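Endonuclease 8-like L720 (Acanthamoeba polyphaga mimivirus, PDB 4MB7) is a viral member of the Fpg/Nei family, with two antiparallel beta sheets, a helical H2TH domain and a zinc-bearing C-terminal part. Local coordinates at residues A[4-9]-A[44-49]; A[26-31]-A[86-91]; A[50-55]-A[64-69]; A[111-116]-A[124-129]. All blocks are in the same frame, centred on the assembly; numbering follows the deposited sequence.

Contact 1 (A[4-9]-A[44-49]). With SO4 (sulfate ion), chain C; SO4 (sulfate ion), chain E; SO4 (sulfate ion), chain D.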
loop_
_atom_site.group_PDB
_atom_site.type_symbol
_atom_site.label_atom_id
_atom_site.label_comp_id
_atom_site.label_asym_id
_atom_site.label_seq_id
_atom_site.Cartn_x
_atom_site.Cartn_y
_atom_site.Cartn_z
ATOM N N PRO A 4 -4.167 -5.758 -2.541
ATOM C CA PRO A 4 -3.385 -6.455 -1.517
ATOM C C PRO A 4 -1.970 -6.800 -1.983
ATOM O O PRO A 4 -1.375 -7.730 -1.445
ATOM C CB PRO A 4 -4.180 -7.745 -1.328
ATOM C CG PRO A 4 -4.670 -8.048 -2.717
ATOM C CD PRO A 4 -4.909 -6.708 -3.389
ATOM N N ARG A 5 -1.446 -6.068 -2.963
ATOM C CA ARG A 5 -0.110 -6.343 -3.492
ATOM C C ARG A 5 0.988 -6.119 -2.448
ATOM O O ARG A 5 2.019 -6.793 -2.467
ATOM C CB ARG A 5 0.158 -5.505 -4.745
ATOM C CG ARG A 5 1.523 -5.732 -5.386
ATOM C CD ARG A 5 1.772 -7.203 -5.693
ATOM N NE ARG A 5 0.684 -7.805 -6.458
ATOM C CZ ARG A 5 0.740 -9.010 -7.017
ATOM N NH1 ARG A 5 1.839 -9.745 -6.906
ATOM N NH2 ARG A 5 -0.300 -9.477 -7.694
ATOM N N ILE A 6 0.764 -5.177 -1.538
ATOM C CA ILE A 6 1.724 -4.924 -0.467
ATOM C C ILE A 6 1.807 -6.129 0.470
ATOM O O ILE A 6 2.900 -6.578 0.822
ATOM C CB ILE A 6 1.381 -3.648 0.332
ATOM C CG1 ILE A 6 1.520 -2.407 -0.551
ATOM C CG2 ILE A 6 2.287 -3.514 1.540
ATOM C CD1 ILE A 6 0.222 -1.930 -1.143
ATOM N N ARG A 7 0.649 -6.652 0.865
ATOM C CA ARG A 7 0.591 -7.855 1.689
ATOM C C ARG A 7 1.254 -9.035 0.991
ATOM O O ARG A 7 2.014 -9.789 1.604
ATOM C CB ARG A 7 -0.858 -8.213 2.031
ATOM C CG ARG A 7 -1.005 -9.598 2.648
ATOM C CD ARG A 7 -2.434 -9.879 3.073
ATOM N NE ARG A 7 -2.645 -11.296 3.354
ATOM C CZ ARG A 7 -3.544 -11.764 4.215
ATOM N NH1 ARG A 7 -4.313 -10.926 4.896
ATOM N NH2 ARG A 7 -3.665 -13.071 4.401
ATOM N N ILE A 8 0.962 -9.186 -0.296
ATOM C CA ILE A 8 1.534 -10.260 -1.105
ATOM C C ILE A 8 3.059 -10.189 -1.130
ATOM O O ILE A 8 3.741 -11.206 -0.978
ATOM C CB ILE A 8 0.972 -10.229 -2.544
ATOM C CG1 ILE A 8 -0.508 -10.621 -2.540
ATOM C CG2 ILE A 8 1.765 -11.152 -3.457
ATOM C CD1 ILE A 8 -1.214 -10.386 -3.861
ATOM N N THR A 9 3.588 -8.984 -1.316
ATOM C CA THR A 9 5.031 -8.770 -1.313
ATOM C C THR A 9 5.609 -9.122 0.052
ATOM O O THR A 9 6.636 -9.795 0.148
ATOM C CB THR A 9 5.382 -7.311 -1.658
ATOM O OG1 THR A 9 4.865 -6.990 -2.953
ATOM C CG2 THR A 9 6.896 -7.100 -1.654
ATOM N N TRP A 44 9.796 -7.944 9.575
ATOM C CA TRP A 44 9.101 -7.248 8.500
ATOM C C TRP A 44 7.679 -6.949 8.957
ATOM O O TRP A 44 7.080 -7.734 9.689
ATOM C CB TRP A 44 9.000 -8.122 7.247
ATOM C CG TRP A 44 10.280 -8.434 6.541
ATOM C CD1 TRP A 44 11.101 -9.501 6.766
ATOM C CD2 TRP A 44 10.864 -7.701 5.454
ATOM N NE1 TRP A 44 12.169 -9.467 5.901
ATOM C CE2 TRP A 44 12.046 -8.372 5.086
ATOM C CE3 TRP A 44 10.506 -6.536 4.767
ATOM C CZ2 TRP A 44 12.874 -7.918 4.058
ATOM C CZ3 TRP A 44 11.330 -6.086 3.750
ATOM C CH2 TRP A 44 12.498 -6.777 3.404
ATOM N N TRP A 45 7.138 -5.817 8.520
ATOM C CA TRP A 45 5.704 -5.572 8.621
ATOM C C TRP A 45 5.277 -4.558 7.568
ATOM O O TRP A 45 6.119 -3.933 6.924
ATOM C CB TRP A 45 5.283 -5.140 10.037
ATOM C CG TRP A 45 5.669 -3.739 10.443
ATOM C CD1 TRP A 45 4.851 -2.646 10.496
ATOM C CD2 TRP A 45 6.958 -3.294 10.888
ATOM N NE1 TRP A 45 5.555 -1.546 10.930
ATOM C CE2 TRP A 45 6.849 -1.918 11.177
ATOM C CE3 TRP A 45 8.196 -3.925 11.058
ATOM C CZ2 TRP A 45 7.933 -1.162 11.629
ATOM C CZ3 TRP A 45 9.267 -3.172 11.505
ATOM C CH2 TRP A 45 9.128 -1.806 11.785
ATOM N N PHE A 46 3.971 -4.420 7.373
ATOM C CA PHE A 46 3.462 -3.478 6.387
ATOM C C PHE A 46 2.205 -2.782 6.888
ATOM O O PHE A 46 1.464 -3.325 7.705
ATOM C CB PHE A 46 3.191 -4.178 5.048
ATOM C CG PHE A 46 1.947 -5.028 5.044
ATOM C CD1 PHE A 46 1.986 -6.341 5.485
ATOM C CD2 PHE A 46 0.741 -4.513 4.588
ATOM C CE1 PHE A 46 0.842 -7.124 5.482
ATOM C CE2 PHE A 46 -0.403 -5.290 4.583
ATOM C CZ PHE A 46 -0.354 -6.595 5.032
ATOM N N ALA A 47 1.980 -1.572 6.392
ATOM C CA ALA A 47 0.791 -0.807 6.729
ATOM C C ALA A 47 0.461 0.092 5.552
ATOM O O ALA A 47 1.218 1.004 5.229
ATOM C CB ALA A 47 1.027 0.016 7.981
ATOM N N GLY A 48 -0.666 -0.175 4.902
ATOM C CA GLY A 48 -1.027 0.562 3.707
ATOM C C GLY A 48 -0.030 0.325 2.592
ATOM O O GLY A 48 0.258 -0.817 2.238
ATOM N N LYS A 49 0.511 1.408 2.044
ATOM C CA LYS A 49 1.441 1.305 0.924
ATOM C C LYS A 49 2.906 1.285 1.366
ATOM O O LYS A 49 3.812 1.416 0.541
ATOM C CB LYS A 49 1.190 2.436 -0.078
ATOM C CG LYS A 49 -0.219 2.424 -0.664
ATOM C CD LYS A 49 -0.440 3.577 -1.626
ATOM C CE LYS A 49 -1.872 3.590 -2.141
ATOM N NZ LYS A 49 -2.170 4.820 -2.923
HETATM S S SO4 C . 1.738 -12.897 -9.338
HETATM O O1 SO4 C . 1.387 -14.323 -9.470
HETATM O O2 SO4 C . 2.629 -12.537 -10.454
HETATM O O3 SO4 C . 0.498 -12.100 -9.428
HETATM O O4 SO4 C . 2.436 -12.669 -8.064
HETATM S S SO4 E . 0.661 7.423 -1.584
HETATM O O1 SO4 E . 1.327 6.558 -0.615
HETATM O O2 SO4 E . 1.368 7.356 -2.860
HETATM O O3 SO4 E . -0.717 6.977 -1.766
HETATM O O4 SO4 E . 0.667 8.800 -1.098
HETATM S S SO4 D . -2.234 4.421 -6.655
HETATM O O1 SO4 D . -1.733 3.576 -5.575
HETATM O O2 SO4 D . -1.115 5.108 -7.295
HETATM O O3 SO4 D . -2.922 3.592 -7.640
HETATM O O4 SO4 D . -3.160 5.410 -6.111
#

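Contact 2 (A[26-31]-A[86-91])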
loop_
_atom_site.group_PDB
_atom_site.type_symbol
_atom_site.label_atom_id
_atom_site.label_comp_id
_atom_site.label_asym_id
_atom_site.label_seq_id
_atom_site.Cartn_x
_atom_site.Cartn_y
_atom_site.Cartn_z
ATOM N N GLY A 26 23.684 -0.412 -4.229
ATOM C CA GLY A 26 22.697 0.294 -5.028
ATOM C C GLY A 26 22.620 1.761 -4.648
ATOM O O GLY A 26 23.025 2.135 -3.548
ATOM N N PRO A 27 22.105 2.604 -5.558
ATOM C CA PRO A 27 22.001 4.048 -5.305
ATOM C C PRO A 27 21.147 4.387 -4.085
ATOM O O PRO A 27 21.497 5.299 -3.338
ATOM C CB PRO A 27 21.351 4.589 -6.588
ATOM C CG PRO A 27 20.753 3.395 -7.267
ATOM C CD PRO A 27 21.636 2.244 -6.907
ATOM N N SER A 28 20.050 3.663 -3.883
ATOM C CA SER A 28 19.180 3.916 -2.737
ATOM C C SER A 28 19.852 3.546 -1.418
ATOM O O SER A 28 19.540 4.121 -0.375
ATOM C CB SER A 28 17.849 3.173 -2.882
ATOM O OG SER A 28 17.061 3.733 -3.917
ATOM N N TYR A 29 20.769 2.584 -1.460
ATOM C CA TYR A 29 21.520 2.220 -0.265
ATOM C C TYR A 29 22.554 3.289 0.073
ATOM O O TYR A 29 22.684 3.693 1.228
ATOM C CB TYR A 29 22.211 0.865 -0.433
ATOM C CG TYR A 29 23.182 0.567 0.686
ATOM C CD1 TYR A 29 22.748 0.504 2.005
ATOM C CD2 TYR A 29 24.530 0.356 0.429
ATOM C CE1 TYR A 29 23.629 0.234 3.036
ATOM C CE2 TYR A 29 25.419 0.083 1.453
ATOM C CZ TYR A 29 24.963 0.024 2.755
ATOM O OH TYR A 29 25.843 -0.247 3.778
ATOM N N LYS A 30 23.290 3.735 -0.942
ATOM C CA LYS A 30 24.279 4.794 -0.774
ATOM C C LYS A 30 23.644 6.067 -0.227
ATOM O O LYS A 30 24.230 6.751 0.613
ATOM C CB LYS A 30 24.979 5.101 -2.104
ATOM C CG LYS A 30 25.886 3.992 -2.606
ATOM N N ARG A 31 22.442 6.372 -0.708
ATOM C CA ARG A 31 21.734 7.586 -0.315
ATOM C C ARG A 31 21.454 7.627 1.188
ATOM O O ARG A 31 21.464 8.695 1.797
ATOM C CB ARG A 31 20.426 7.721 -1.103
ATOM C CG ARG A 31 19.710 9.052 -0.903
ATOM C CD ARG A 31 18.409 9.131 -1.697
ATOM N NE ARG A 31 18.627 9.022 -3.139
ATOM C CZ ARG A 31 18.269 7.975 -3.878
ATOM N NH1 ARG A 31 17.662 6.936 -3.317
ATOM N NH2 ARG A 31 18.513 7.969 -5.182
ATOM N N ARG A 86 19.095 -2.038 -13.169
ATOM C CA ARG A 86 18.061 -1.054 -12.887
ATOM C C ARG A 86 17.562 -1.111 -11.440
ATOM O O ARG A 86 16.686 -0.366 -11.044
ATOM C CB ARG A 86 16.894 -1.214 -13.858
ATOM N N ALA A 87 18.148 -1.988 -10.649
ATOM C CA ALA A 87 17.688 -2.169 -9.278
ATOM C C ALA A 87 18.215 -1.054 -8.381
ATOM O O ALA A 87 19.388 -0.689 -8.455
ATOM C CB ALA A 87 18.106 -3.521 -8.752
ATOM N N PHE A 88 17.342 -0.514 -7.538
ATOM C CA PHE A 88 17.708 0.596 -6.663
ATOM C C PHE A 88 18.524 0.129 -5.466
ATOM O O PHE A 88 19.350 0.873 -4.943
ATOM C CB PHE A 88 16.462 1.343 -6.176
ATOM C CG PHE A 88 15.798 2.178 -7.234
ATOM C CD1 PHE A 88 16.334 2.263 -8.510
ATOM C CD2 PHE A 88 14.645 2.893 -6.946
ATOM C CE1 PHE A 88 15.723 3.034 -9.483
ATOM C CE2 PHE A 88 14.031 3.668 -7.916
ATOM C CZ PHE A 88 14.571 3.737 -9.185
ATOM N N MET A 89 18.278 -1.101 -5.027
ATOM C CA MET A 89 18.988 -1.654 -3.880
ATOM C C MET A 89 19.093 -3.171 -3.969
ATOM O O MET A 89 18.155 -3.844 -4.395
ATOM C CB MET A 89 18.315 -1.235 -2.566
ATOM C CG MET A 89 19.096 -1.618 -1.315
ATOM S SD MET A 89 18.522 -0.775 0.179
ATOM C CE MET A 89 16.885 -1.466 0.370
ATOM N N ILE A 90 20.246 -3.694 -3.568
ATOM C CA ILE A 90 20.520 -5.123 -3.604
ATOM C C ILE A 90 20.990 -5.580 -2.236
ATOM O O ILE A 90 21.965 -5.056 -1.710
ATOM C CB ILE A 90 21.647 -5.447 -4.603
ATOM C CG1 ILE A 90 21.330 -4.861 -5.975
ATOM C CG2 ILE A 90 21.861 -6.949 -4.697
ATOM C CD1 ILE A 90 20.026 -5.338 -6.521
ATOM N N ILE A 91 20.300 -6.554 -1.655
ATOM C CA ILE A 91 20.729 -7.112 -0.379
ATOM C C ILE A 91 20.932 -8.616 -0.474
ATOM O O ILE A 91 19.981 -9.366 -0.691
ATOM C CB ILE A 91 19.724 -6.819 0.751
ATOM C CG1 ILE A 91 19.516 -5.311 0.908
ATOM C CG2 ILE A 91 20.214 -7.426 2.059
ATOM C CD1 ILE A 91 18.626 -4.932 2.077
#

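Contact 3 (A[50-55]-A[64-69])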
loop_
_atom_site.group_PDB
_atom_site.type_symbol
_atom_site.label_atom_id
_atom_site.label_comp_id
_atom_site.label_asym_id
_atom_site.label_seq_id
_atom_site.Cartn_x
_atom_site.Cartn_y
_atom_site.Cartn_z
ATOM N N TYR A 50 3.133 1.114 2.664
ATOM C CA TYR A 50 4.489 1.058 3.207
ATOM C C TYR A 50 4.852 -0.352 3.670
ATOM O O TYR A 50 4.071 -1.003 4.363
ATOM C CB TYR A 50 4.631 2.006 4.400
ATOM C CG TYR A 50 4.594 3.488 4.085
ATOM C CD1 TYR A 50 5.357 4.027 3.058
ATOM C CD2 TYR A 50 3.801 4.351 4.834
ATOM C CE1 TYR A 50 5.327 5.388 2.783
ATOM C CE2 TYR A 50 3.762 5.705 4.568
ATOM C CZ TYR A 50 4.525 6.220 3.543
ATOM O OH TYR A 50 4.481 7.573 3.283
ATOM N N ILE A 51 6.041 -0.810 3.295
ATOM C CA ILE A 51 6.608 -2.038 3.846
ATOM C C ILE A 51 7.818 -1.687 4.707
ATOM O O ILE A 51 8.693 -0.942 4.271
ATOM C CB ILE A 51 7.049 -3.016 2.740
ATOM C CG1 ILE A 51 5.845 -3.482 1.926
ATOM C CG2 ILE A 51 7.770 -4.217 3.347
ATOM C CD1 ILE A 51 6.195 -4.466 0.827
ATOM N N TYR A 52 7.867 -2.225 5.923
ATOM C CA TYR A 52 8.919 -1.865 6.868
ATOM C C TYR A 52 9.865 -3.021 7.155
ATOM O O TYR A 52 9.444 -4.173 7.264
ATOM C CB TYR A 52 8.313 -1.362 8.181
ATOM C CG TYR A 52 7.500 -0.094 8.046
ATOM C CD1 TYR A 52 8.090 1.151 8.211
ATOM C CD2 TYR A 52 6.143 -0.144 7.756
ATOM C CE1 TYR A 52 7.351 2.315 8.093
ATOM C CE2 TYR A 52 5.393 1.017 7.632
ATOM C CZ TYR A 52 6.005 2.242 7.801
ATOM O OH TYR A 52 5.274 3.403 7.679
ATOM N N LEU A 53 11.147 -2.693 7.289
ATOM C CA LEU A 53 12.194 -3.673 7.549
ATOM C C LEU A 53 13.049 -3.237 8.737
ATOM O O LEU A 53 13.776 -2.247 8.657
ATOM C CB LEU A 53 13.069 -3.842 6.305
ATOM C CG LEU A 53 14.363 -4.649 6.439
ATOM C CD1 LEU A 53 14.070 -6.051 6.936
ATOM C CD2 LEU A 53 15.100 -4.694 5.111
ATOM N N MET A 54 12.960 -3.976 9.837
ATOM C CA MET A 54 13.736 -3.653 11.034
ATOM C C MET A 54 15.073 -4.386 11.045
ATOM O O MET A 54 15.125 -5.608 10.907
ATOM C CB MET A 54 12.942 -3.979 12.299
ATOM C CG MET A 54 13.685 -3.678 13.595
ATOM S SD MET A 54 12.726 -4.118 15.059
ATOM C CE MET A 54 13.896 -3.754 16.364
ATOM N N LEU A 55 16.153 -3.629 11.207
ATOM C CA LEU A 55 17.498 -4.189 11.200
ATOM C C LEU A 55 18.202 -3.921 12.523
ATOM O O LEU A 55 18.226 -2.787 13.003
ATOM C CB LEU A 55 18.315 -3.599 10.048
ATOM C CG LEU A 55 17.749 -3.763 8.635
ATOM C CD1 LEU A 55 18.615 -3.021 7.631
ATOM C CD2 LEU A 55 17.639 -5.235 8.259
ATOM N N VAL A 64 15.260 1.206 10.745
ATOM C CA VAL A 64 14.106 0.708 10.010
ATOM C C VAL A 64 14.144 1.236 8.584
ATOM O O VAL A 64 14.230 2.441 8.359
ATOM C CB VAL A 64 12.779 1.123 10.672
ATOM C CG1 VAL A 64 11.596 0.720 9.791
ATOM C CG2 VAL A 64 12.657 0.502 12.056
ATOM N N ILE A 65 14.100 0.326 7.622
ATOM C CA ILE A 65 14.015 0.715 6.222
ATOM C C ILE A 65 12.562 0.693 5.774
ATOM O O ILE A 65 11.885 -0.330 5.891
ATOM C CB ILE A 65 14.836 -0.218 5.318
ATOM C CG1 ILE A 65 16.321 -0.132 5.673
ATOM C CG2 ILE A 65 14.625 0.141 3.858
ATOM C CD1 ILE A 65 17.196 -1.035 4.833
ATOM N N ARG A 66 12.086 1.829 5.278
ATOM C CA ARG A 66 10.723 1.931 4.779
ATOM C C ARG A 66 10.706 1.954 3.258
ATOM O O ARG A 66 11.408 2.748 2.629
ATOM C CB ARG A 66 10.031 3.184 5.322
ATOM C CG ARG A 66 8.556 3.272 4.966
ATOM C CD ARG A 66 7.993 4.649 5.287
ATOM N NE ARG A 66 8.523 5.665 4.382
ATOM C CZ ARG A 66 8.406 6.974 4.573
ATOM N NH1 ARG A 66 7.777 7.439 5.645
ATOM N NH2 ARG A 66 8.924 7.818 3.694
ATOM N N THR A 67 9.898 1.079 2.674
ATOM C CA THR A 67 9.768 1.004 1.229
ATOM C C THR A 67 8.364 1.393 0.787
ATOM O O THR A 67 7.370 0.874 1.297
ATOM C CB THR A 67 10.076 -0.416 0.713
ATOM O OG1 THR A 67 11.405 -0.788 1.098
ATOM C CG2 THR A 67 9.959 -0.468 -0.804
ATOM N N HIS A 68 8.293 2.324 -0.155
ATOM C CA HIS A 68 7.039 2.653 -0.812
ATOM C C HIS A 68 7.159 2.284 -2.287
ATOM O O HIS A 68 7.864 2.949 -3.046
ATOM C CB HIS A 68 6.723 4.142 -0.667
ATOM C CG HIS A 68 5.480 4.564 -1.387
ATOM N ND1 HIS A 68 5.330 5.817 -1.941
ATOM C CD2 HIS A 68 4.329 3.899 -1.644
ATOM C CE1 HIS A 68 4.141 5.906 -2.509
ATOM N NE2 HIS A 68 3.513 4.754 -2.343
ATOM N N MET A 69 6.483 1.212 -2.682
ATOM C CA MET A 69 6.550 0.742 -4.058
ATOM C C MET A 69 5.745 1.651 -4.984
ATOM O O MET A 69 4.552 1.865 -4.780
ATOM C CB MET A 69 6.061 -0.706 -4.157
ATOM C CG MET A 69 6.977 -1.706 -3.463
ATOM S SD MET A 69 6.431 -3.420 -3.615
ATOM C CE MET A 69 4.955 -3.412 -2.597
HETATM O O HOH W 1 11.215 -1.848 3.634
HETATM O O HOH W 2 6.002 6.095 7.715
#

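Contact 4 (A[111-116]-A[124-129])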
loop_
_atom_site.group_PDB
_atom_site.type_symbol
_atom_site.label_atom_id
_atom_site.label_comp_id
_atom_site.label_asym_id
_atom_site.label_seq_id
_atom_site.Cartn_x
_atom_site.Cartn_y
_atom_site.Cartn_z
ATOM N N PRO A 111 14.588 5.177 14.559
ATOM C CA PRO A 111 13.545 5.200 15.593
ATOM C C PRO A 111 13.825 6.181 16.732
ATOM O O PRO A 111 12.906 6.527 17.470
ATOM C CB PRO A 111 13.540 3.759 16.120
ATOM C CG PRO A 111 14.875 3.206 15.746
ATOM C CD PRO A 111 15.215 3.851 14.440
ATOM N N ASN A 112 15.072 6.617 16.869
ATOM C CA ASN A 112 15.434 7.593 17.892
ATOM C C ASN A 112 15.519 9.013 17.346
ATOM O O ASN A 112 15.923 9.935 18.054
ATOM C CB ASN A 112 16.771 7.221 18.533
ATOM C CG ASN A 112 16.660 6.040 19.474
ATOM O OD1 ASN A 112 15.600 5.426 19.597
ATOM N ND2 ASN A 112 17.760 5.713 20.144
ATOM N N CYS A 113 15.141 9.187 16.085
ATOM C CA CYS A 113 15.270 10.482 15.426
ATOM C C CYS A 113 14.045 11.364 15.648
ATOM O O CYS A 113 12.907 10.920 15.490
ATOM C CB CYS A 113 15.524 10.296 13.929
ATOM S SG CYS A 113 15.806 11.826 13.033
ATOM N N LEU A 114 14.290 12.619 16.009
ATOM C CA LEU A 114 13.212 13.567 16.277
ATOM C C LEU A 114 13.057 14.608 15.171
ATOM O O LEU A 114 12.383 15.621 15.354
ATOM C CB LEU A 114 13.433 14.257 17.627
ATOM C CG LEU A 114 13.443 13.323 18.838
ATOM C CD1 LEU A 114 13.712 14.098 20.120
ATOM C CD2 LEU A 114 12.129 12.556 18.931
ATOM N N ALA A 115 13.680 14.355 14.023
ATOM C CA ALA A 115 13.525 15.235 12.869
ATOM C C ALA A 115 12.143 15.069 12.250
ATOM O O ALA A 115 11.626 13.958 12.158
ATOM C CB ALA A 115 14.605 14.957 11.837
ATOM N N GLU A 116 11.552 16.182 11.828
ATOM C CA GLU A 116 10.228 16.166 11.214
ATOM C C GLU A 116 10.299 15.704 9.760
ATOM O O GLU A 116 11.116 16.198 8.982
ATOM C CB GLU A 116 9.597 17.559 11.282
ATOM C CG GLU A 116 9.407 18.093 12.693
ATOM C CD GLU A 116 8.186 17.511 13.377
ATOM O OE1 GLU A 116 7.206 17.188 12.672
ATOM O OE2 GLU A 116 8.204 17.375 14.618
ATOM N N CYS A 124 5.325 14.494 10.819
ATOM C CA CYS A 124 5.626 14.079 12.183
ATOM C C CYS A 124 7.100 13.719 12.319
ATOM O O CYS A 124 7.835 13.702 11.331
ATOM C CB CYS A 124 4.763 12.874 12.565
ATOM S SG CYS A 124 4.999 11.430 11.491
ATOM N N THR A 125 7.535 13.429 13.543
ATOM C CA THR A 125 8.915 13.008 13.756
ATOM C C THR A 125 9.140 11.623 13.166
ATOM O O THR A 125 8.193 10.862 12.965
ATOM C CB THR A 125 9.298 12.973 15.251
ATOM O OG1 THR A 125 8.522 11.977 15.928
ATOM C CG2 THR A 125 9.068 14.331 15.899
ATOM N N THR A 126 10.399 11.306 12.890
ATOM C CA THR A 126 10.769 9.999 12.371
ATOM C C THR A 126 10.339 8.903 13.338
ATOM O O THR A 126 9.844 7.856 12.925
ATOM C CB THR A 126 12.287 9.909 12.135
ATOM O OG1 THR A 126 12.708 11.021 11.336
ATOM C CG2 THR A 126 12.644 8.611 11.429
ATOM N N ARG A 127 10.522 9.162 14.629
ATOM C CA ARG A 127 10.120 8.224 15.672
ATOM C C ARG A 127 8.615 7.971 15.655
ATOM O O ARG A 127 8.167 6.828 15.740
ATOM C CB ARG A 127 10.548 8.741 17.049
ATOM C CG ARG A 127 10.112 7.860 18.210
ATOM C CD ARG A 127 10.706 8.345 19.525
ATOM N NE ARG A 127 10.471 7.400 20.613
ATOM C CZ ARG A 127 11.277 6.387 20.911
ATOM N NH1 ARG A 127 12.380 6.182 20.204
ATOM N NH2 ARG A 127 10.982 5.577 21.919
ATOM N N GLN A 128 7.839 9.045 15.542
ATOM C CA GLN A 128 6.382 8.944 15.521
ATOM C C GLN A 128 5.877 8.199 14.286
ATOM O O GLN A 128 4.871 7.486 14.348
ATOM C CB GLN A 128 5.749 10.335 15.591
ATOM C CG GLN A 128 4.235 10.316 15.733
ATOM C CD GLN A 128 3.785 9.736 17.059
ATOM O OE1 GLN A 128 4.376 10.013 18.101
ATOM N NE2 GLN A 128 2.738 8.919 17.025
ATOM N N ALA A 129 6.575 8.369 13.168
ATOM C CA ALA A 129 6.222 7.685 11.925
ATOM C C ALA A 129 6.246 6.166 12.091
ATOM O O ALA A 129 5.364 5.463 11.593
ATOM C CB ALA A 129 7.152 8.115 10.800
#

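Contact 1 (A[4-9]-A[44-49])
Apolar contacts carry the meeting of helix 5-13 with the end of strand 40-47. I6 and R7, side by side on the helix, both reach the F46 ring. R7 lays its backbone over one face: CA stands 3.9 Å from the centroid of the F46 ring, a CH-pi contact. R7 CB reaches the rim of the same ring, 3.4 Å from F46 CZ. I6 CG2 comes in obliquely, 3.6 Å from F46 CD2. I6 CG2 also lies 3.4 Å from G48 O, at the turn that follows the strand.

The polar side chains point elsewhere. R7 runs extended, and its NE forms a salt bridge with E11. R5 uses NH1 and NH2 to hold one sulfate, with R5 NH1 3.2 Å from O4 of the sulfate of chain C. The extended K49 chain sets NZ between two others, with K49 NZ 2.8 Å from O3 of the sulfate of chain E. These ions probably come from the crystallisation liquor.

The contact is buried, its centre about 6 Å from the centre of the chain. I6 also packs on I51 of strand 50-56 and M69 of strand 63-70. P4, the N-cap, and I8 pack on helix 205-230, so helix 5-13 joins the sheet to that long helix.

Contact 2 (A[26-31]-A[86-91])
F88 O is the best-held polar atom. One hydrogen bond grips it from across the contact: S28 N lies 3.1 Å from F88 O, and the donor N lies in the carbonyl plane with an N-H...O angle of 151°. A CA-H...O contact adds to this, with G26 CA 3.4 Å from F88 O. P27 CD also sits 3.3 Å from F88 O.

G26 is the N-cap of helix 27-32, and its CA lies 4.3 Å from M89 CA. A side chain here would clash with F88 O and M89 CA. At phi 115° and psi 159° a CB would also press on the carbonyl O of the residue before.

Side chains fill in around the bond. S28 OG, anti to the carbonyl carbon, lies 3.3 Å from F88 CB. One residue on, Y29 CB meets M89 CG at 4.1 Å, while Y29 OH bonds to L36 N. S28, F88 and M89 all touch I106 of strand 104-109, which belongs to the other sheet.

The chemistry is that of a backbone carbonyl received by the first turn of a helix. The positive end of the helix dipole probably strengthens the bond. The bond ties helix 27-32 to the segment 86-91 that leads into strand 89-93.

Contact 3 (A[50-55]-A[64-69])
The Y50 ring carries the R66 side chain on one face. R66 CD lies over that face, 3.7 Å from the centroid of the Y50 ring, and the guanidinium continues flat along it with planes 13° apart. R66 CZ stands off-centre, 4.5 Å from the Y50 centroid, as a cation-pi pair. At its edge Y50 meets H68 CB, and it turns that edge toward the H68 ring face in an offset edge-to-face pair. The Y52 ring flanks R66 on another side, with Y52 CE1 3.5 Å from R66 CG and the planes 72° apart. V64 CG1 touches the Y52 edge. A water joins Y52 OH to R66 NH1, in the plane of both groups. Y50 OH bonds to N120 N.

Beneath these side chains the strands form an antiparallel hairpin. I51 pairs with T67, with I51 N 2.9 Å from T67 O, and L53 with I65, with I65 N 2.8 Å from L53 O. On this other face I51 CD1 meets M69 CE at 3.8 Å, and L55 CD1 meets I65 CD1. A second water bridges I51 O, I65 O and T67 OG1, which also bonds to W101 NE1.

The I51 face is thus largely apolar, with the T67 hydroxyl and its water as the polar exception; I51 and M69 pack on I6 and T9 of helix 5-13. On the Y50 face, cation-pi attraction probably helps hold the guanidinium flat on the ring.

Contact 4 (A[111-116]-A[124-129])
Three backbone carbonyls of 111-116 meet the start of helix 126-136. R127 N gives a hydrogen bond nearly along the C=O axis of C113, with R127 N 3.1 Å from C113 O. T126 N makes a weak bond to A115 O at 3.0 Å. R127 NH1 reaches P111 O at 2.8 Å from above the carbonyl plane, and the bond is also bent, 134° at the hydrogen. The R127 chain runs extended from CG to NE, and its CB, CG and CD pass along P111 O.

T126 sets its side chain against C113, with T126 CB 3.7 Å from C113 CB. E116 pairs with T125 as a non-hydrogen-bonded antiparallel pair. E116 OE2 lies 3.4 Å from T125 CG2.

Further out, bonds within each segment shape the two partners. A115 N bonds to C113 SG at 3.4 Å, which ties A115 back to C113. T125 is the N-cap of the helix, and its OG1 takes a bond from Q128 N at 3.0 Å. T126 and A129 lean on I117 of strand 116-118.

The first turn of the helix thus has its N-H groups met from two sources at the protein surface. T125 caps the helix, and the loop carbonyls take the N-H groups of R127 and, weakly, T126.

From the N terminus, helix 5-13 meets the end of strand 40-47 in contact 1, which closes a loop over the first strand and helix 27-32. Contact 2 opens inside that loop and closes at 86-91, so the two cross along the chain. Contact 3 is a short hairpin nested inside the loop of contact 2. Contacts 1 and 3 touch: strands 40-47 and 50-56 are neighbours in one sheet. Contact 2 ties helix 27-32 to the segment leading into strand 89-93 of the other sheet. Contact 4 follows in series and closes a short loop over the small hairpin of strands 116-118 and 123-125, about 15 Å from contact 3 between centres.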